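Local coordinates for protein kinase (Staphylococcus aureus subsp. aureus Mu50, PDB 3PY9) that probably recognises cell-wall muropeptides through its extracellular PASTA region, captured here, and phosphorylates serine and threonine residues with its intracellular kinase domain, at residues 51-54 / 55-58; 105-108 / 109-112; 151-154 / 155-158; 239-242 / 243-246. One frame throughout, in Å; residues are numbered along the deposited sequence.

The four contacts come in series along a very elongated chain, one in each of four successive domains: contacts 1, 2 and 3 in three PASTA domains and contact 4 in the C-terminal PASTA-like domain. None touches another. Centre to centre, contact 1 lies about 58 Å from contact 2, contact 2 about 31 Å from contact 3, and contact 3 about 25 Å from contact 4, while the two ends of the series stand about 99 Å apart. Contacts 1 and 2 shape loops between strands, contact 3 starts the helix 154-162, and contact 4 turns a hairpin. Each is therefore a local fold detail of its own domain, strung along an elongated extracellular region.

Contact 1: 51-54 / 55-58; sequences TPNT and GERV
E56 N gives its hydrogen to N53 O at 2.9 Å with an N-H...O angle of 156°, and this bond closes the turn N53-E56. The E56 side chain then folds back along N53, the two side chains running alongside each other in the same direction. Its carboxylate spans backbone and side chain of the same asparagine. N53 N donates to E56 OE2 at 3.0 Å, reaching it from above the carboxylate plane. The amide adds a weaker hold, N53 ND2 to E56 OE1 at 2.9 Å, with amide and carboxylate planes 54° apart. With CG of E56 beside its own backbone N (chi1 -68°) and the chain extended beyond, the acid reaches back as far as the start of the turn. P52, which follows a cis peptide bond, packs its CB against E56 CB at 3.8 Å, while its CG meets V58 CG2 more loosely at 4.4 Å. Outside the turn, T54 OG1 bonds weakly to D11, and both G55 and E56 pair through the backbone with T9. The whole is a type II beta turn, with G55 taking the positive phi at its third position, in the loop from strand 47-51 to strand 63-69 of a PASTA domain.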
ATOM      1  N   THR A  51      -8.992 -30.026 -47.135  1.00 32.08           N
ATOM      2  CA  THR A  51      -8.208 -30.261 -48.335  1.00 31.40           C
ATOM      3  C   THR A  51      -8.757 -31.478 -49.059  1.00 31.43           C
ATOM      4  O   THR A  51      -8.733 -32.579 -48.502  1.00 31.50           O
ATOM      5  CB  THR A  51      -6.707 -30.466 -48.038  1.00 31.03           C
ATOM      6  OG1 THR A  51      -6.241 -29.365 -47.251  1.00 29.79           O
ATOM      7  CG2 THR A  51      -5.920 -30.499 -49.335  1.00 28.92           C
ATOM      8  N   PRO A  52      -9.249 -31.287 -50.304  1.00 31.39           N
ATOM      9  CA  PRO A  52      -9.390 -30.010 -51.036  1.00 31.50           C
ATOM     10  C   PRO A  52     -10.316 -29.015 -50.324  1.00 32.14           C
ATOM     11  O   PRO A  52     -11.151 -29.433 -49.501  1.00 31.50           O
ATOM     12  CB  PRO A  52     -10.039 -30.440 -52.366  1.00 31.28           C
ATOM     13  CG  PRO A  52      -9.680 -31.844 -52.511  1.00 31.39           C
ATOM     14  CD  PRO A  52      -9.685 -32.427 -51.127  1.00 30.61           C
ATOM     15  N   ASN A  53     -10.165 -27.725 -50.640  1.00 32.59           N
ATOM     16  CA  ASN A  53     -11.102 -26.681 -50.177  1.00 34.34           C
ATOM     17  C   ASN A  53     -12.495 -26.859 -50.767  1.00 34.99           C
ATOM     18  O   ASN A  53     -12.649 -27.498 -51.813  1.00 35.13           O
ATOM     19  CB  ASN A  53     -10.613 -25.282 -50.557  1.00 33.97           C
ATOM     20  CG  ASN A  53      -9.238 -24.967 -50.021  1.00 35.23           C
ATOM     21  OD1 ASN A  53      -8.944 -25.151 -48.833  1.00 33.61           O
ATOM     22  ND2 ASN A  53      -8.390 -24.448 -50.893  1.00 34.48           N
ATOM     23  N   THR A  54     -13.498 -26.269 -50.117  1.00 36.31           N
ATOM     24  CA  THR A  54     -14.873 -26.285 -50.624  1.00 37.56           C
ATOM     25  C   THR A  54     -14.849 -25.919 -52.096  1.00 38.00           C
ATOM     26  O   THR A  54     -14.088 -25.027 -52.499  1.00 38.22           O
ATOM     27  CB  THR A  54     -15.735 -25.229 -49.938  1.00 37.86           C
ATOM     28  OG1 THR A  54     -15.855 -25.533 -48.542  1.00 39.11           O
ATOM     29  CG2 THR A  54     -17.125 -25.181 -50.591  1.00 38.90           C
ATOM     30  N   GLY A  55     -15.651 -26.612 -52.901  1.00 38.20           N
ATOM     31  CA  GLY A  55     -15.758 -26.270 -54.318  1.00 39.13           C
ATOM     32  C   GLY A  55     -14.568 -26.610 -55.199  1.00 39.68           C
ATOM     33  O   GLY A  55     -14.663 -26.473 -56.414  1.00 40.32           O
ATOM     34  N   GLU A  56     -13.449 -27.044 -54.612  1.00 40.40           N
ATOM     35  CA  GLU A  56     -12.319 -27.560 -55.403  1.00 41.08           C
ATOM     36  C   GLU A  56     -12.619 -28.948 -55.982  1.00 41.33           C
ATOM     37  O   GLU A  56     -13.191 -29.795 -55.300  1.00 41.83           O
ATOM     38  CB  GLU A  56     -11.009 -27.562 -54.612  1.00 41.00           C
ATOM     39  CG  GLU A  56     -10.509 -26.163 -54.306  1.00 41.52           C
ATOM     40  CD  GLU A  56      -9.128 -26.136 -53.678  1.00 42.10           C
ATOM     41  OE1 GLU A  56      -8.500 -25.054 -53.727  1.00 43.43           O
ATOM     42  OE2 GLU A  56      -8.667 -27.170 -53.136  1.00 39.97           O
ATOM     43  N   ARG A  57     -12.240 -29.155 -57.243  1.00 41.49           N
ATOM     44  CA  ARG A  57     -12.579 -30.364 -58.010  1.00 42.20           C
ATOM     45  C   ARG A  57     -12.103 -31.642 -57.313  1.00 41.25           C
ATOM     46  O   ARG A  57     -11.038 -31.656 -56.693  1.00 40.82           O
ATOM     47  CB  ARG A  57     -11.979 -30.273 -59.420  1.00 42.10           C
ATOM     48  CG  ARG A  57     -12.626 -31.219 -60.438  1.00 44.53           C
ATOM     49  CD  ARG A  57     -11.671 -31.644 -61.596  1.00 44.89           C
ATOM     50  NE  ARG A  57     -12.040 -32.985 -62.100  1.00 51.04           N
ATOM     51  CZ  ARG A  57     -13.039 -33.263 -62.954  1.00 51.34           C
ATOM     52  NH1 ARG A  57     -13.809 -32.310 -63.465  1.00 50.81           N
ATOM     53  NH2 ARG A  57     -13.263 -34.521 -63.311  1.00 52.70           N
ATOM     54  N   VAL A  58     -12.907 -32.702 -57.410  1.00 40.68           N
ATOM     55  CA  VAL A  58     -12.627 -33.966 -56.756  1.00 40.01           C
ATOM     56  C   VAL A  58     -13.200 -35.118 -57.607  1.00 39.92           C
ATOM     57  O   VAL A  58     -14.080 -34.883 -58.434  1.00 40.06           O
ATOM     58  CB  VAL A  58     -13.181 -33.933 -55.297  1.00 40.28           C
ATOM     59  CG1 VAL A  58     -14.658 -34.314 -55.224  1.00 40.50           C
ATOM     60  CG2 VAL A  58     -12.336 -34.772 -54.381  1.00 40.10           C
TER

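Contact 2: 105-108 / 109-112; sequences VYNN and QAPK
The side-chain amides of N107 and Q109 meet with their planes 64° apart. N107 ND2 donates to Q109 OE1 at 3.2 Å along an almost straight path, 169° at the hydrogen. That oxygen lies in the plane of the N107 amide, whereas the donor stands above the carbonyl plane of Q109. The other end of the N107 amide takes two backbone N-H groups at once. A110 N comes in nearly along the C=O axis and is 2.9 Å from N107 OD1. Q109 N, 3.0 Å from the same N107 OD1, arrives instead from above the carbonyl plane. Both ends of the amide are thus used, which should hold it against rotation. It is delivered there by a first torsion that sets CG opposite the backbone N (chi1 179°). The bond from Q109 N makes an Asx turn, and A110 N, one residue on, is a second donor to the same oxygen. N108 adds a lesser touch, its OD1 lying 3.5 Å from Q109 CG. On the backbone, a water donates to N107 O at 2.6 Å and also to A110 O, bridging the bend. The bend belongs to the loop that links strand 100-105 to strand 115-118; there N107 pairs through its backbone with G140, and A110 O receives a bond from the hydroxyl of S138, at the end of strand 133-138.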
ATOM      1  N   VAL A 105      -2.525   5.637 -12.977  1.00 30.58           N
ATOM      2  CA  VAL A 105      -3.320   5.968 -11.811  1.00 27.89           C
ATOM      3  C   VAL A 105      -2.360   6.266 -10.682  1.00 26.90           C
ATOM      4  O   VAL A 105      -1.244   5.767 -10.658  1.00 26.05           O
ATOM      5  CB  VAL A 105      -4.265   4.777 -11.373  1.00 27.88           C
ATOM      6  CG1 VAL A 105      -5.412   4.563 -12.374  1.00 26.90           C
ATOM      7  CG2 VAL A 105      -3.487   3.492 -11.168  1.00 25.36           C
ATOM      8  N   TYR A 106      -2.806   7.061  -9.733  1.00 25.86           N
ATOM      9  CA  TYR A 106      -2.062   7.203  -8.508  1.00 25.53           C
ATOM     10  C   TYR A 106      -2.224   5.943  -7.694  1.00 25.55           C
ATOM     11  O   TYR A 106      -3.272   5.305  -7.707  1.00 24.46           O
ATOM     12  CB  TYR A 106      -2.549   8.416  -7.728  1.00 25.47           C
ATOM     13  CG  TYR A 106      -2.327   9.722  -8.442  1.00 24.96           C
ATOM     14  CD1 TYR A 106      -1.063  10.275  -8.516  1.00 23.00           C
ATOM     15  CD2 TYR A 106      -3.390  10.405  -9.037  1.00 24.48           C
ATOM     16  CE1 TYR A 106      -0.844  11.487  -9.157  1.00 23.64           C
ATOM     17  CE2 TYR A 106      -3.176  11.623  -9.689  1.00 26.03           C
ATOM     18  CZ  TYR A 106      -1.892  12.150  -9.727  1.00 25.53           C
ATOM     19  OH  TYR A 106      -1.647  13.340 -10.358  1.00 29.09           O
ATOM     20  N   ASN A 107      -1.174   5.593  -6.971  1.00 26.24           N
ATOM     21  CA  ASN A 107      -1.177   4.350  -6.212  1.00 26.71           C
ATOM     22  C   ASN A 107      -0.192   4.420  -5.046  1.00 27.41           C
ATOM     23  O   ASN A 107       0.799   5.148  -5.142  1.00 27.31           O
ATOM     24  CB  ASN A 107      -0.837   3.206  -7.146  1.00 25.97           C
ATOM     25  CG  ASN A 107      -0.786   1.891  -6.443  1.00 25.77           C
ATOM     26  OD1 ASN A 107       0.291   1.327  -6.222  1.00 24.31           O
ATOM     27  ND2 ASN A 107      -1.949   1.380  -6.087  1.00 27.09           N
ATOM     28  N   ASN A 108      -0.464   3.681  -3.958  1.00 28.54           N
ATOM     29  CA  ASN A 108       0.399   3.726  -2.747  1.00 29.92           C
ATOM     30  C   ASN A 108       1.205   2.468  -2.436  1.00 30.50           C
ATOM     31  O   ASN A 108       1.898   2.405  -1.405  1.00 30.76           O
ATOM     32  CB  ASN A 108      -0.379   4.172  -1.495  1.00 29.77           C
ATOM     33  CG  ASN A 108      -1.451   3.178  -1.065  1.00 32.02           C
ATOM     34  OD1 ASN A 108      -1.756   2.211  -1.779  1.00 31.26           O
ATOM     35  ND2 ASN A 108      -2.050   3.429   0.112  1.00 30.85           N
ATOM     36  N   GLN A 109       1.113   1.488  -3.322  1.00 30.37           N
ATOM     37  CA  GLN A 109       1.831   0.226  -3.189  1.00 31.98           C
ATOM     38  C   GLN A 109       3.053   0.160  -4.113  1.00 31.43           C
ATOM     39  O   GLN A 109       4.087  -0.373  -3.713  1.00 31.72           O
ATOM     40  CB  GLN A 109       0.896  -0.954  -3.500  1.00 32.44           C
ATOM     41  CG  GLN A 109      -0.433  -0.872  -2.791  1.00 35.42           C
ATOM     42  CD  GLN A 109      -1.531  -1.620  -3.512  1.00 39.98           C
ATOM     43  OE1 GLN A 109      -1.665  -1.542  -4.742  1.00 43.47           O
ATOM     44  NE2 GLN A 109      -2.336  -2.349  -2.749  1.00 41.84           N
ATOM     45  N   ALA A 110       2.925   0.676  -5.343  1.00 30.64           N
ATOM     46  CA  ALA A 110       4.001   0.601  -6.333  1.00 30.32           C
ATOM     47  C   ALA A 110       4.519   1.993  -6.643  1.00 30.87           C
ATOM     48  O   ALA A 110       3.728   2.930  -6.724  1.00 31.77           O
ATOM     49  CB  ALA A 110       3.522  -0.099  -7.598  1.00 29.70           C
ATOM     50  N   PRO A 111       5.848   2.151  -6.818  1.00 31.27           N
ATOM     51  CA  PRO A 111       6.351   3.507  -7.070  1.00 31.43           C
ATOM     52  C   PRO A 111       6.040   4.000  -8.497  1.00 31.54           C
ATOM     53  O   PRO A 111       5.651   3.196  -9.369  1.00 31.65           O
ATOM     54  CB  PRO A 111       7.875   3.373  -6.833  1.00 31.84           C
ATOM     55  CG  PRO A 111       8.100   1.949  -6.277  1.00 30.75           C
ATOM     56  CD  PRO A 111       6.941   1.158  -6.805  1.00 31.24           C
ATOM     57  N   LYS A 112       6.186   5.305  -8.724  1.00 31.62           N
ATOM     58  CA  LYS A 112       5.945   5.893 -10.037  1.00 32.03           C
ATOM     59  C   LYS A 112       6.659   5.094 -11.130  1.00 32.05           C
ATOM     60  O   LYS A 112       7.845   4.776 -10.985  1.00 32.51           O
ATOM     61  CB  LYS A 112       6.405   7.356 -10.099  1.00 32.21           C
ATOM     62  CG  LYS A 112       6.046   8.007 -11.424  1.00 32.90           C
ATOM     63  CD  LYS A 112       6.496   9.437 -11.527  1.00 37.22           C
ATOM     64  CE  LYS A 112       5.938  10.042 -12.808  1.00 39.50           C
ATOM     65  NZ  LYS A 112       5.485  11.454 -12.563  1.00 42.65           N
TER
HETATM   66  O   HOH W   1       3.329   4.710  -4.797  1.00 29.98           O

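Contact 3: 151-154 / 155-158; sequences HKSF and SKAK
Three hydrogen bonds start the helix here, all given by backbone N-H groups, one to a side-chain oxygen and two to carbonyls. S153 is the N-cap: its hydroxyl accepts from K156 N in a weak but nearly straight bond, S153 OG to K156 N 3.3 Å at 176°. The hydroxyl gets there because OG is set opposite the backbone N of S153 (chi1 155°), on the side of the first turn. The regular helical ladder begins with A157 N donating to S153 O at 3.0 Å. It continues with K158 N to F154 O at 2.6 Å, a short bond that is close to linear.

Apolar contacts come from F154 and from the lysine stems. K158 CB sits over one face of the F154 ring, 4.2 Å from CZ and displaced toward the rim, the two side chains crossing at a slant. A157 CB approaches CD1 of the same ring at 4.4 Å. On the other flank, K156 CG lies alongside S153 CB at 3.6 Å. Beyond the helix, F154 meets F201 edge to face and packs on V168 and V203, so the ring ties the helix start to strands 167-173 and 198-204 of this PASTA domain.

Among the charged groups, K158 NZ forms a salt bridge with E162, further along the helix. K152 NZ and K156 NZ, 6.4 Å apart, are like charges that do not touch. The chemistry thus divides the first turn: a serine hydroxyl serves an N-H that the helix itself cannot satisfy, while the aromatic ring beside it packs the helix start onto the two strands.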
ATOM      1  N   HIS A 151       3.035  30.845  12.214  1.00 40.33           N
ATOM      2  CA  HIS A 151       2.549  32.097  12.815  1.00 42.07           C
ATOM      3  C   HIS A 151       1.088  32.421  12.509  1.00 43.08           C
ATOM      4  O   HIS A 151       0.669  33.575  12.659  1.00 44.19           O
ATOM      5  CB  HIS A 151       3.419  33.318  12.446  1.00 42.02           C
ATOM      6  CG  HIS A 151       4.844  33.219  12.893  1.00 42.49           C
ATOM      7  ND1 HIS A 151       5.285  32.280  13.800  1.00 43.41           N
ATOM      8  CD2 HIS A 151       5.926  33.973  12.580  1.00 43.67           C
ATOM      9  CE1 HIS A 151       6.581  32.438  14.002  1.00 42.78           C
ATOM     10  NE2 HIS A 151       6.993  33.463  13.278  1.00 41.93           N
ATOM     11  N   LYS A 152       0.316  31.434  12.069  1.00 43.48           N
ATOM     12  CA  LYS A 152      -1.123  31.637  11.885  1.00 43.92           C
ATOM     13  C   LYS A 152      -1.881  30.779  12.899  1.00 43.83           C
ATOM     14  O   LYS A 152      -1.263  30.120  13.737  1.00 44.09           O
ATOM     15  CB  LYS A 152      -1.550  31.358  10.432  1.00 44.14           C
ATOM     16  CG  LYS A 152      -0.906  32.292   9.402  1.00 44.94           C
ATOM     17  CD  LYS A 152      -1.832  33.440   8.978  1.00 47.03           C
ATOM     18  CE  LYS A 152      -1.007  34.696   8.683  1.00 49.09           C
ATOM     19  NZ  LYS A 152      -1.747  35.818   8.035  1.00 50.09           N
ATOM     20  N   SER A 153      -3.207  30.796  12.844  1.00 43.87           N
ATOM     21  CA  SER A 153      -4.008  30.031  13.803  1.00 44.01           C
ATOM     22  C   SER A 153      -3.911  28.529  13.553  1.00 43.77           C
ATOM     23  O   SER A 153      -4.118  28.060  12.419  1.00 44.14           O
ATOM     24  CB  SER A 153      -5.471  30.463  13.756  1.00 44.08           C
ATOM     25  OG  SER A 153      -6.307  29.410  14.205  1.00 46.04           O
ATOM     26  N   PHE A 154      -3.609  27.775  14.602  1.00 42.69           N
ATOM     27  CA  PHE A 154      -3.561  26.333  14.473  1.00 42.56           C
ATOM     28  C   PHE A 154      -4.923  25.726  14.090  1.00 43.18           C
ATOM     29  O   PHE A 154      -4.977  24.768  13.304  1.00 43.55           O
ATOM     30  CB  PHE A 154      -3.003  25.677  15.725  1.00 41.31           C
ATOM     31  CG  PHE A 154      -3.053  24.170  15.688  1.00 41.33           C
ATOM     32  CD1 PHE A 154      -2.310  23.454  14.750  1.00 38.69           C
ATOM     33  CD2 PHE A 154      -3.845  23.466  16.591  1.00 39.89           C
ATOM     34  CE1 PHE A 154      -2.348  22.065  14.717  1.00 38.23           C
ATOM     35  CE2 PHE A 154      -3.891  22.067  16.555  1.00 40.68           C
ATOM     36  CZ  PHE A 154      -3.143  21.365  15.614  1.00 38.67           C
ATOM     37  N   SER A 155      -6.008  26.286  14.632  1.00 43.31           N
ATOM     38  CA  SER A 155      -7.370  25.793  14.363  1.00 43.73           C
ATOM     39  C   SER A 155      -7.681  25.786  12.885  1.00 43.67           C
ATOM     40  O   SER A 155      -8.185  24.794  12.350  1.00 43.98           O
ATOM     41  CB  SER A 155      -8.414  26.643  15.090  1.00 43.50           C
ATOM     42  OG  SER A 155      -8.489  26.252  16.437  1.00 43.76           O
ATOM     43  N   LYS A 156      -7.389  26.917  12.254  1.00 43.58           N
ATOM     44  CA  LYS A 156      -7.507  27.088  10.815  1.00 43.73           C
ATOM     45  C   LYS A 156      -6.533  26.168  10.079  1.00 42.83           C
ATOM     46  O   LYS A 156      -6.881  25.611   9.036  1.00 42.27           O
ATOM     47  CB  LYS A 156      -7.249  28.560  10.429  1.00 43.95           C
ATOM     48  CG  LYS A 156      -8.008  29.572  11.312  1.00 44.32           C
ATOM     49  CD  LYS A 156      -8.249  30.915  10.630  1.00 45.59           C
ATOM     50  CE  LYS A 156      -6.950  31.714  10.414  1.00 49.76           C
ATOM     51  NZ  LYS A 156      -7.209  33.182  10.175  1.00 52.01           N
ATOM     52  N   ALA A 157      -5.324  26.001  10.628  1.00 41.96           N
ATOM     53  CA  ALA A 157      -4.336  25.091  10.031  1.00 41.51           C
ATOM     54  C   ALA A 157      -4.855  23.660  10.041  1.00 41.39           C
ATOM     55  O   ALA A 157      -4.934  23.020   8.987  1.00 41.48           O
ATOM     56  CB  ALA A 157      -2.982  25.181  10.733  1.00 40.79           C
ATOM     57  N   LYS A 158      -5.222  23.175  11.226  1.00 41.41           N
ATOM     58  CA  LYS A 158      -5.731  21.830  11.393  1.00 41.62           C
ATOM     59  C   LYS A 158      -6.862  21.617  10.405  1.00 42.36           C
ATOM     60  O   LYS A 158      -6.805  20.703   9.608  1.00 41.54           O
ATOM     61  CB  LYS A 158      -6.221  21.597  12.821  1.00 41.55           C
ATOM     62  CG  LYS A 158      -6.514  20.138  13.145  1.00 41.96           C
ATOM     63  CD  LYS A 158      -7.313  20.014  14.425  1.00 44.73           C
ATOM     64  CE  LYS A 158      -6.796  18.887  15.321  1.00 46.86           C
ATOM     65  NZ  LYS A 158      -6.768  17.509  14.716  1.00 47.98           N
TER

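Contact 4: 239-242 / 243-246; sequences IKDK and DNDG
This is the tip of a beta hairpin: strand 233-241 turns back through a type I beta turn, D241 to N244, into the short, loosely paired strand 244-245 of the C-terminal PASTA-like domain. K242 and D243 fill the two corner positions. D241 N donates to N244 O at 2.9 Å, and the return bond from N244 N to D241 O is weak at 3.5 Å. N244 O also receives a CA-H...O contact from K240 CA at 3.3 Å. One step further from the tip, K240 and D245 form an antiparallel non-hydrogen-bonded pair. The K240 stem leans on the backbone of the returning arm, its CG reaching G246 CA at 3.6 Å; G246 itself has a positive phi. On the other side of the hairpin, I239 CG2 touches N244 CB at 4.2 Å, the two side chains crossing at about a right angle.

At the corner the carboxylate of D243 has several partners: OD1 bonds to the Y174 hydroxyl, from the preceding PASTA domain, and pairs with K205, while OD2 pairs with K208. The carboxylate probably offsets the closeness of K242 NZ and K208 NZ. D241 OD2, for its part, accepts from R266 N. K242 bends at its second torsion (chi2 -78°) and again at its last, which curls the chain over D243. There K242 NZ makes a weak salt bridge with D243 OD2 at 3.3 Å, and a water backs it, accepting from K242 NZ at 2.7 Å and donating to D243 OD2 at 3.1 Å.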
ATOM      1  N   ILE A 239       7.385  12.418  35.203  1.00 47.31           N
ATOM      2  CA  ILE A 239       6.437  13.252  35.947  1.00 48.71           C
ATOM      3  C   ILE A 239       5.211  13.559  35.090  1.00 49.51           C
ATOM      4  O   ILE A 239       5.345  13.824  33.899  1.00 50.24           O
ATOM      5  CB  ILE A 239       7.124  14.571  36.453  1.00 48.51           C
ATOM      6  CG1 ILE A 239       7.827  14.333  37.778  1.00 48.59           C
ATOM      7  CG2 ILE A 239       6.144  15.687  36.679  1.00 48.52           C
ATOM      8  CD1 ILE A 239       9.230  13.817  37.635  1.00 50.20           C
ATOM      9  N   LYS A 240       4.028  13.484  35.696  1.00 50.71           N
ATOM     10  CA  LYS A 240       2.798  14.048  35.113  1.00 51.75           C
ATOM     11  C   LYS A 240       2.312  15.152  36.041  1.00 52.35           C
ATOM     12  O   LYS A 240       1.918  14.862  37.162  1.00 52.58           O
ATOM     13  CB  LYS A 240       1.704  12.988  34.965  1.00 51.41           C
ATOM     14  CG  LYS A 240       2.019  11.893  33.965  1.00 52.17           C
ATOM     15  CD  LYS A 240       0.836  10.940  33.751  1.00 52.22           C
ATOM     16  CE  LYS A 240       1.223   9.823  32.782  1.00 53.08           C
ATOM     17  NZ  LYS A 240       0.340   8.623  32.870  1.00 54.25           N
ATOM     18  N   ASP A 241       2.375  16.409  35.594  1.00 53.24           N
ATOM     19  CA  ASP A 241       1.912  17.564  36.393  1.00 54.18           C
ATOM     20  C   ASP A 241       1.397  18.696  35.490  1.00 55.20           C
ATOM     21  O   ASP A 241       0.974  18.431  34.360  1.00 55.16           O
ATOM     22  CB  ASP A 241       3.016  18.066  37.343  1.00 54.08           C
ATOM     23  CG  ASP A 241       4.227  18.636  36.604  1.00 52.77           C
ATOM     24  OD1 ASP A 241       4.409  18.307  35.416  1.00 50.79           O
ATOM     25  OD2 ASP A 241       4.997  19.406  37.225  1.00 52.15           O
ATOM     26  N   LYS A 242       1.443  19.944  35.967  1.00 56.52           N
ATOM     27  CA  LYS A 242       0.892  21.079  35.193  1.00 57.77           C
ATOM     28  C   LYS A 242       1.403  21.152  33.743  1.00 58.17           C
ATOM     29  O   LYS A 242       0.615  21.313  32.811  1.00 57.96           O
ATOM     30  CB  LYS A 242       1.080  22.423  35.925  1.00 58.07           C
ATOM     31  CG  LYS A 242       2.362  23.227  35.599  1.00 59.59           C
ATOM     32  CD  LYS A 242       3.618  22.681  36.306  1.00 60.92           C
ATOM     33  CE  LYS A 242       4.922  23.328  35.816  1.00 59.81           C
ATOM     34  NZ  LYS A 242       4.993  24.785  36.107  1.00 60.21           N
ATOM     35  N   ASP A 243       2.714  20.987  33.569  1.00 58.83           N
ATOM     36  CA  ASP A 243       3.372  21.219  32.287  1.00 59.73           C
ATOM     37  C   ASP A 243       4.090  19.992  31.735  1.00 60.16           C
ATOM     38  O   ASP A 243       4.935  20.092  30.841  1.00 60.54           O
ATOM     39  CB  ASP A 243       4.339  22.402  32.407  1.00 59.61           C
ATOM     40  CG  ASP A 243       3.637  23.737  32.247  1.00 60.13           C
ATOM     41  OD1 ASP A 243       2.774  23.845  31.354  1.00 59.54           O
ATOM     42  OD2 ASP A 243       3.940  24.681  33.010  1.00 61.19           O
ATOM     43  N   ASN A 244       3.739  18.828  32.263  1.00 60.61           N
ATOM     44  CA  ASN A 244       4.439  17.610  31.912  1.00 60.76           C
ATOM     45  C   ASN A 244       3.455  16.461  31.831  1.00 60.78           C
ATOM     46  O   ASN A 244       2.629  16.261  32.729  1.00 60.51           O
ATOM     47  CB  ASN A 244       5.560  17.330  32.912  1.00 60.68           C
ATOM     48  CG  ASN A 244       6.754  16.651  32.274  1.00 61.74           C
ATOM     49  OD1 ASN A 244       6.617  15.629  31.589  1.00 63.16           O
ATOM     50  ND2 ASN A 244       7.940  17.208  32.501  1.00 60.77           N
ATOM     51  N   ASP A 245       3.547  15.723  30.730  1.00 61.06           N
ATOM     52  CA  ASP A 245       2.537  14.742  30.362  1.00 61.36           C
ATOM     53  C   ASP A 245       3.039  13.314  30.609  1.00 61.28           C
ATOM     54  O   ASP A 245       2.441  12.345  30.138  1.00 61.48           O
ATOM     55  CB  ASP A 245       2.116  14.951  28.892  1.00 61.48           C
ATOM     56  CG  ASP A 245       2.069  16.446  28.482  1.00 62.56           C
ATOM     57  OD1 ASP A 245       1.225  17.220  29.009  1.00 62.44           O
ATOM     58  OD2 ASP A 245       2.886  16.849  27.618  1.00 62.99           O
ATOM     59  N   GLY A 246       4.135  13.196  31.363  1.00 61.37           N
ATOM     60  CA  GLY A 246       4.761  11.902  31.686  1.00 60.92           C
ATOM     61  C   GLY A 246       5.283  11.174  30.468  1.00 60.58           C
ATOM     62  O   GLY A 246       5.431   9.951  30.484  1.00 60.70           O
TER
HETATM   63  O   HOH W   2       3.463  26.833  35.157  1.00 56.13           O